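Stage II sporulation protein SA (Bacillus subtilis, PDB 3O6Q) acts as the toxin of a type II toxin-antitoxin system, killing the cell at stage II of sporulation unless its cognate antitoxin SpoIISB neutralises it. Local coordinates at residues V109-T114 with Y120-T125; A76-L81 with D90-L95. All coordinates share one frame; numbering follows the deposited sequence.

Contact 1: V109-T114 with Y120-T125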
loop_
_atom_site.group_PDB
_atom_site.type_symbol
_atom_site.label_atom_id
_atom_site.label_comp_id
_atom_site.label_asym_id
_atom_site.label_seq_id
_atom_site.Cartn_x
_atom_site.Cartn_y
_atom_site.Cartn_z
ATOM N N VAL A 109 -1.061 17.645 -0.727
ATOM C CA VAL A 109 -0.587 17.096 0.527
ATOM C C VAL A 109 0.883 17.476 0.657
ATOM O O VAL A 109 1.649 17.255 -0.264
ATOM C CB VAL A 109 -0.667 15.587 0.524
ATOM C CG1 VAL A 109 -0.421 15.052 1.881
ATOM C CG2 VAL A 109 -2.016 15.149 0.046
ATOM N N LEU A 110 1.264 18.107 1.768
ATOM C CA LEU A 110 2.682 18.457 2.033
ATOM C C LEU A 110 3.103 17.755 3.310
ATOM O O LEU A 110 2.454 17.872 4.349
ATOM C CB LEU A 110 2.887 19.954 2.166
ATOM C CG LEU A 110 2.392 20.797 0.980
ATOM C CD1 LEU A 110 2.530 22.258 1.368
ATOM C CD2 LEU A 110 3.081 20.457 -0.357
ATOM N N ILE A 111 4.209 17.008 3.197
ATOM C CA ILE A 111 4.621 16.017 4.187
ATOM C C ILE A 111 6.049 16.325 4.577
ATOM O O ILE A 111 6.969 16.129 3.778
ATOM C CB ILE A 111 4.566 14.614 3.596
ATOM C CG1 ILE A 111 3.256 14.360 2.856
ATOM C CG2 ILE A 111 4.712 13.574 4.686
ATOM C CD1 ILE A 111 3.227 12.998 2.140
ATOM N N PRO A 112 6.243 16.865 5.781
ATOM C CA PRO A 112 7.625 17.155 6.188
ATOM C C PRO A 112 8.432 15.869 6.256
ATOM O O PRO A 112 7.960 14.858 6.765
ATOM C CB PRO A 112 7.471 17.791 7.586
ATOM C CG PRO A 112 6.084 18.380 7.584
ATOM C CD PRO A 112 5.245 17.503 6.662
ATOM N N PHE A 113 9.652 15.920 5.756
ATOM C CA PHE A 113 10.469 14.744 5.653
ATOM C C PHE A 113 11.920 15.113 5.941
ATOM O O PHE A 113 12.400 16.168 5.518
ATOM C CB PHE A 113 10.291 14.187 4.238
ATOM C CG PHE A 113 11.098 12.981 3.963
ATOM C CD1 PHE A 113 10.827 11.811 4.611
ATOM C CD2 PHE A 113 12.118 13.016 3.037
ATOM C CE1 PHE A 113 11.534 10.674 4.337
ATOM C CE2 PHE A 113 12.865 11.885 2.754
ATOM C CZ PHE A 113 12.571 10.705 3.407
ATOM N N THR A 114 12.610 14.241 6.673
ATOM C CA THR A 114 13.977 14.534 7.150
ATOM C C THR A 114 14.955 13.405 6.808
ATOM O O THR A 114 14.725 12.266 7.182
ATOM C CB THR A 114 13.973 14.771 8.668
ATOM O OG1 THR A 114 12.960 15.727 8.969
ATOM C CG2 THR A 114 15.294 15.291 9.165
ATOM N N TYR A 120 13.220 18.410 4.330
ATOM C CA TYR A 120 12.573 18.445 3.053
ATOM C C TYR A 120 11.064 18.389 3.269
ATOM O O TYR A 120 10.586 18.243 4.408
ATOM C CB TYR A 120 12.990 17.225 2.198
ATOM C CG TYR A 120 14.458 17.132 1.848
ATOM C CD1 TYR A 120 14.908 17.594 0.629
ATOM C CD2 TYR A 120 15.383 16.562 2.717
ATOM C CE1 TYR A 120 16.238 17.514 0.275
ATOM C CE2 TYR A 120 16.744 16.471 2.370
ATOM C CZ TYR A 120 17.160 16.954 1.133
ATOM O OH TYR A 120 18.481 16.898 0.715
ATOM N N VAL A 121 10.325 18.527 2.167
ATOM C CA VAL A 121 8.893 18.350 2.182
ATOM C C VAL A 121 8.546 17.574 0.932
ATOM O O VAL A 121 8.940 17.945 -0.142
ATOM C CB VAL A 121 8.156 19.715 2.260
ATOM C CG1 VAL A 121 6.682 19.552 2.031
ATOM C CG2 VAL A 121 8.379 20.341 3.604
ATOM N N ILE A 122 7.891 16.440 1.095
ATOM C CA ILE A 122 7.364 15.709 -0.027
ATOM C C ILE A 122 6.067 16.413 -0.453
ATOM O O ILE A 122 5.082 16.394 0.283
ATOM C CB ILE A 122 7.060 14.240 0.347
ATOM C CG1 ILE A 122 8.313 13.487 0.784
ATOM C CG2 ILE A 122 6.469 13.488 -0.863
ATOM C CD1 ILE A 122 7.981 12.297 1.709
ATOM N N LYS A 123 6.080 17.023 -1.633
ATOM C CA LYS A 123 4.905 17.647 -2.217
ATOM C C LYS A 123 4.138 16.703 -3.112
ATOM O O LYS A 123 4.664 16.278 -4.127
ATOM C CB LYS A 123 5.334 18.843 -3.051
ATOM C CG LYS A 123 4.200 19.677 -3.660
ATOM C CD LYS A 123 4.755 20.943 -4.285
ATOM C CE LYS A 123 3.685 21.737 -5.026
ATOM N NZ LYS A 123 4.230 22.901 -5.830
ATOM N N LEU A 124 2.887 16.415 -2.752
ATOM C CA LEU A 124 1.934 15.699 -3.624
ATOM C C LEU A 124 0.765 16.583 -4.067
ATOM O O LEU A 124 -0.007 17.079 -3.227
ATOM C CB LEU A 124 1.333 14.508 -2.901
ATOM C CG LEU A 124 2.300 13.535 -2.206
ATOM C CD1 LEU A 124 1.483 12.473 -1.528
ATOM C CD2 LEU A 124 3.339 12.934 -3.164
ATOM N N THR A 125 0.609 16.757 -5.380
ATOM C CA THR A 125 -0.541 17.463 -5.945
ATOM C C THR A 125 -1.222 16.644 -7.038
ATOM O O THR A 125 -0.643 15.708 -7.577
ATOM C CB THR A 125 -0.145 18.782 -6.607
ATOM O OG1 THR A 125 0.653 18.479 -7.752
ATOM C CG2 THR A 125 0.599 19.683 -5.624
#
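I122 reaches across to F113 at the apolar centre of this antiparallel beta hairpin, formed by strands 108-115 and 118-125 in the middle of the sheet of the toxin's predicted cytoplasmic part. Its methyl CD1 comes within 3.9 Å of F113 CG, meeting the ring obliquely. F113 CG, anti to the backbone N (chi1 179°), carries the ring to this side chain. On the same face, I111 CD1 and L124 CD1 meet at 4.1 Å, and V109 CB packs against L124 CB. Branched and aromatic side chains suit this buried face, which helices 45-61 and 132-148 cover.

The opposite face carries L110, P112, V121 and K123. V121 CG1 packs on L110 CB at 3.8 Å, while L110 CD2 lies beside the aliphatic K123 CG at 3.6 Å. The lysine, extended throughout, thus lends its methylenes to the packing and carries its amine onward. P112 fits because it faces V121 in a non-hydrogen-bonded pair, where the partner strand asks for no N-H. Beyond this, F113 and T114 pair with a strand of another protein's chain, probably the antitoxin SpoIISB, which prolongs the sheet.

Six backbone hydrogen bonds stitch the polar seam, two at each of V109-L124, I111-I122 and F113-Y120. F113 N lies above the carbonyl plane of Y120 O, 48° out of it, although its N-H points well at the oxygen. I111 O receives I122 N at 2.9 Å and also a CA-H contact from V121 CA at 3.3 Å.

Contact 2: A76-L81 with D90-L95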
loop_
_atom_site.group_PDB
_atom_site.type_symbol
_atom_site.label_atom_id
_atom_site.label_comp_id
_atom_site.label_asym_id
_atom_site.label_seq_id
_atom_site.Cartn_x
_atom_site.Cartn_y
_atom_site.Cartn_z
ATOM N N ALA A 76 14.178 30.750 1.806
ATOM C CA ALA A 76 13.877 30.779 0.382
ATOM C C ALA A 76 13.155 29.506 -0.025
ATOM O O ALA A 76 12.189 29.564 -0.758
ATOM C CB ALA A 76 15.143 30.959 -0.447
ATOM N N ASP A 77 13.628 28.364 0.463
ATOM C CA ASP A 77 12.962 27.082 0.223
ATOM C C ASP A 77 11.538 27.091 0.733
ATOM O O ASP A 77 10.623 26.567 0.087
ATOM C CB ASP A 77 13.707 25.926 0.916
ATOM C CG ASP A 77 15.132 25.767 0.430
ATOM O OD1 ASP A 77 15.400 26.169 -0.714
ATOM O OD2 ASP A 77 15.973 25.263 1.211
ATOM N N LYS A 78 11.354 27.683 1.905
ATOM C CA LYS A 78 10.046 27.683 2.554
ATOM C C LYS A 78 9.086 28.591 1.774
ATOM O O LYS A 78 7.971 28.174 1.442
ATOM C CB LYS A 78 10.174 28.120 4.019
ATOM C CG LYS A 78 11.134 27.250 4.820
ATOM C CD LYS A 78 11.123 27.570 6.292
ATOM C CE LYS A 78 11.978 26.575 7.075
ATOM N NZ LYS A 78 11.631 26.617 8.527
ATOM N N ASP A 79 9.547 29.800 1.441
ATOM C CA ASP A 79 8.722 30.768 0.703
ATOM C C ASP A 79 8.340 30.252 -0.681
ATOM O O ASP A 79 7.195 30.419 -1.107
ATOM C CB ASP A 79 9.410 32.132 0.584
ATOM C CG ASP A 79 9.621 32.809 1.937
ATOM O OD1 ASP A 79 8.919 32.427 2.898
ATOM O OD2 ASP A 79 10.489 33.712 2.037
ATOM N N ARG A 80 9.272 29.595 -1.361
ATOM C CA ARG A 80 8.975 28.974 -2.639
ATOM C C ARG A 80 7.786 28.047 -2.468
ATOM O O ARG A 80 6.835 28.090 -3.236
ATOM C CB ARG A 80 10.157 28.153 -3.155
ATOM C CG ARG A 80 11.378 28.937 -3.629
ATOM C CD ARG A 80 12.593 28.044 -3.778
ATOM N NE ARG A 80 13.779 28.823 -4.156
ATOM C CZ ARG A 80 14.995 28.679 -3.628
ATOM N NH1 ARG A 80 15.239 27.805 -2.651
ATOM N NH2 ARG A 80 15.980 29.442 -4.075
ATOM N N LEU A 81 7.838 27.205 -1.449
ATOM C CA LEU A 81 6.786 26.224 -1.242
ATOM C C LEU A 81 5.441 26.912 -0.952
ATOM O O LEU A 81 4.467 26.655 -1.650
ATOM C CB LEU A 81 7.198 25.277 -0.114
ATOM C CG LEU A 81 6.696 23.848 -0.171
ATOM C CD1 LEU A 81 6.943 23.233 -1.512
ATOM C CD2 LEU A 81 7.455 23.074 0.866
ATOM N N ASP A 90 0.473 30.216 7.939
ATOM C CA ASP A 90 -0.131 29.039 8.573
ATOM C C ASP A 90 0.486 27.753 8.017
ATOM O O ASP A 90 0.844 26.833 8.776
ATOM C CB ASP A 90 -1.669 29.018 8.374
ATOM C CG ASP A 90 -2.306 27.580 8.560
ATOM O OD1 ASP A 90 -2.928 27.073 7.595
ATOM O OD2 ASP A 90 -2.173 26.935 9.634
ATOM N N VAL A 91 0.580 27.678 6.694
ATOM C CA VAL A 91 1.179 26.519 6.070
ATOM C C VAL A 91 2.569 26.331 6.658
ATOM O O VAL A 91 2.921 25.248 7.094
ATOM C CB VAL A 91 1.254 26.661 4.529
ATOM C CG1 VAL A 91 1.935 25.427 3.907
ATOM C CG2 VAL A 91 -0.139 26.889 3.921
ATOM N N GLN A 92 3.340 27.399 6.708
ATOM C CA GLN A 92 4.707 27.318 7.205
ATOM C C GLN A 92 4.783 26.860 8.641
ATOM O O GLN A 92 5.679 26.089 8.980
ATOM C CB GLN A 92 5.399 28.673 7.073
ATOM C CG GLN A 92 6.909 28.605 7.179
ATOM C CD GLN A 92 7.579 29.928 7.111
ATOM O OE1 GLN A 92 7.872 30.400 6.032
ATOM N NE2 GLN A 92 7.883 30.513 8.256
ATOM N N THR A 93 3.879 27.334 9.489
ATOM C CA THR A 93 3.964 26.980 10.900
ATOM C C THR A 93 3.684 25.488 11.044
ATOM O O THR A 93 4.373 24.791 11.789
ATOM C CB THR A 93 3.154 27.948 11.862
ATOM O OG1 THR A 93 1.883 28.280 11.300
ATOM C CG2 THR A 93 3.937 29.268 12.091
ATOM N N ARG A 94 2.745 24.963 10.263
ATOM C CA ARG A 94 2.441 23.524 10.329
ATOM C C ARG A 94 3.656 22.718 9.950
ATOM O O ARG A 94 4.042 21.779 10.641
ATOM C CB ARG A 94 1.326 23.107 9.367
ATOM C CG ARG A 94 -0.087 23.531 9.689
ATOM C CD ARG A 94 -1.005 22.304 9.536
ATOM N NE ARG A 94 -2.393 22.703 9.370
ATOM C CZ ARG A 94 -3.307 22.007 8.691
ATOM N NH1 ARG A 94 -3.004 20.860 8.074
ATOM N NH2 ARG A 94 -4.544 22.476 8.611
ATOM N N LEU A 95 4.252 23.086 8.833
ATOM C CA LEU A 95 5.361 22.341 8.318
ATOM C C LEU A 95 6.556 22.427 9.250
ATOM O O LEU A 95 7.177 21.407 9.561
ATOM C CB LEU A 95 5.732 22.860 6.939
ATOM C CG LEU A 95 4.765 22.549 5.808
ATOM C CD1 LEU A 95 5.326 23.273 4.614
ATOM C CD2 LEU A 95 4.656 21.063 5.567
#
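Q92 OE1 approaches helix 75-82 near K78 and D79 and, just outside the two segments, accepts a hydrogen bond from Q75 NE2. The same Q75 nitrogen also donates to D79 OD1, so one amide serves an acceptor on each helix. This is consistent with Q92 OE1 and D79 OD1, neither of which can donate to the other, lying 3.9 Å apart: the NH2 group between them probably offsets their repulsion. The two side chains cross obliquely, yet the carboxylate and amide planes are only 21° apart. Glutamine suits the place because its chain is long enough to bridge the gap between helices. With CG anti to the backbone N (chi1 -163°) and the chain extended beyond, it brings OE1 to 3.8 Å from K78 CB.

K78 makes two uses of its length. Its first methylene lies against the Q92 amide oxygen, while the extended remainder runs on to a salt bridge between NZ and D96 OD2 at the end of helix 88-96. The direct grip between the helices is otherwise slight. L81 CD2 meets L95 CD1 at 4.3 Å, and these two leucines turn the apolar side of the pair toward the protein interior. Y72, from the loop that precedes helix 75-82, touches K78, L81, Q92 and L95 and so brings an aromatic side chain to all four.

The short segments run 10.4 Å apart at closest approach, at 126°, as two consecutive helices joined by a short loop. The pair sits over one face of the sheet: L81 touches C70 on strand 66-71, L95 meets L110 on strand 108-115, and V91 rests on Y101 of strand 101-102.

How the contacts relate
From the N terminus the chain runs through helix 7-35, strand 38-42 and helix 45-61 to strand 66-71, then enters helix 75-82. Contact 2 comes first, closing the short loop between that helix and helix 88-96. The chain then forms strand 101-102 and reaches contact 1, which closes the tight hairpin turn between strands 108-115 and 118-125. The two loops follow in series, neither nesting nor crossing. They nevertheless touch in space, with centres about 11 Å apart: P112 CG lies 3.6 Å from L95 CD2, and V121 CB 3.7 Å from L81 CD2. The leucines of contact 2 therefore pack on one face of the hairpin, tying the helical pair to the middle of the sheet.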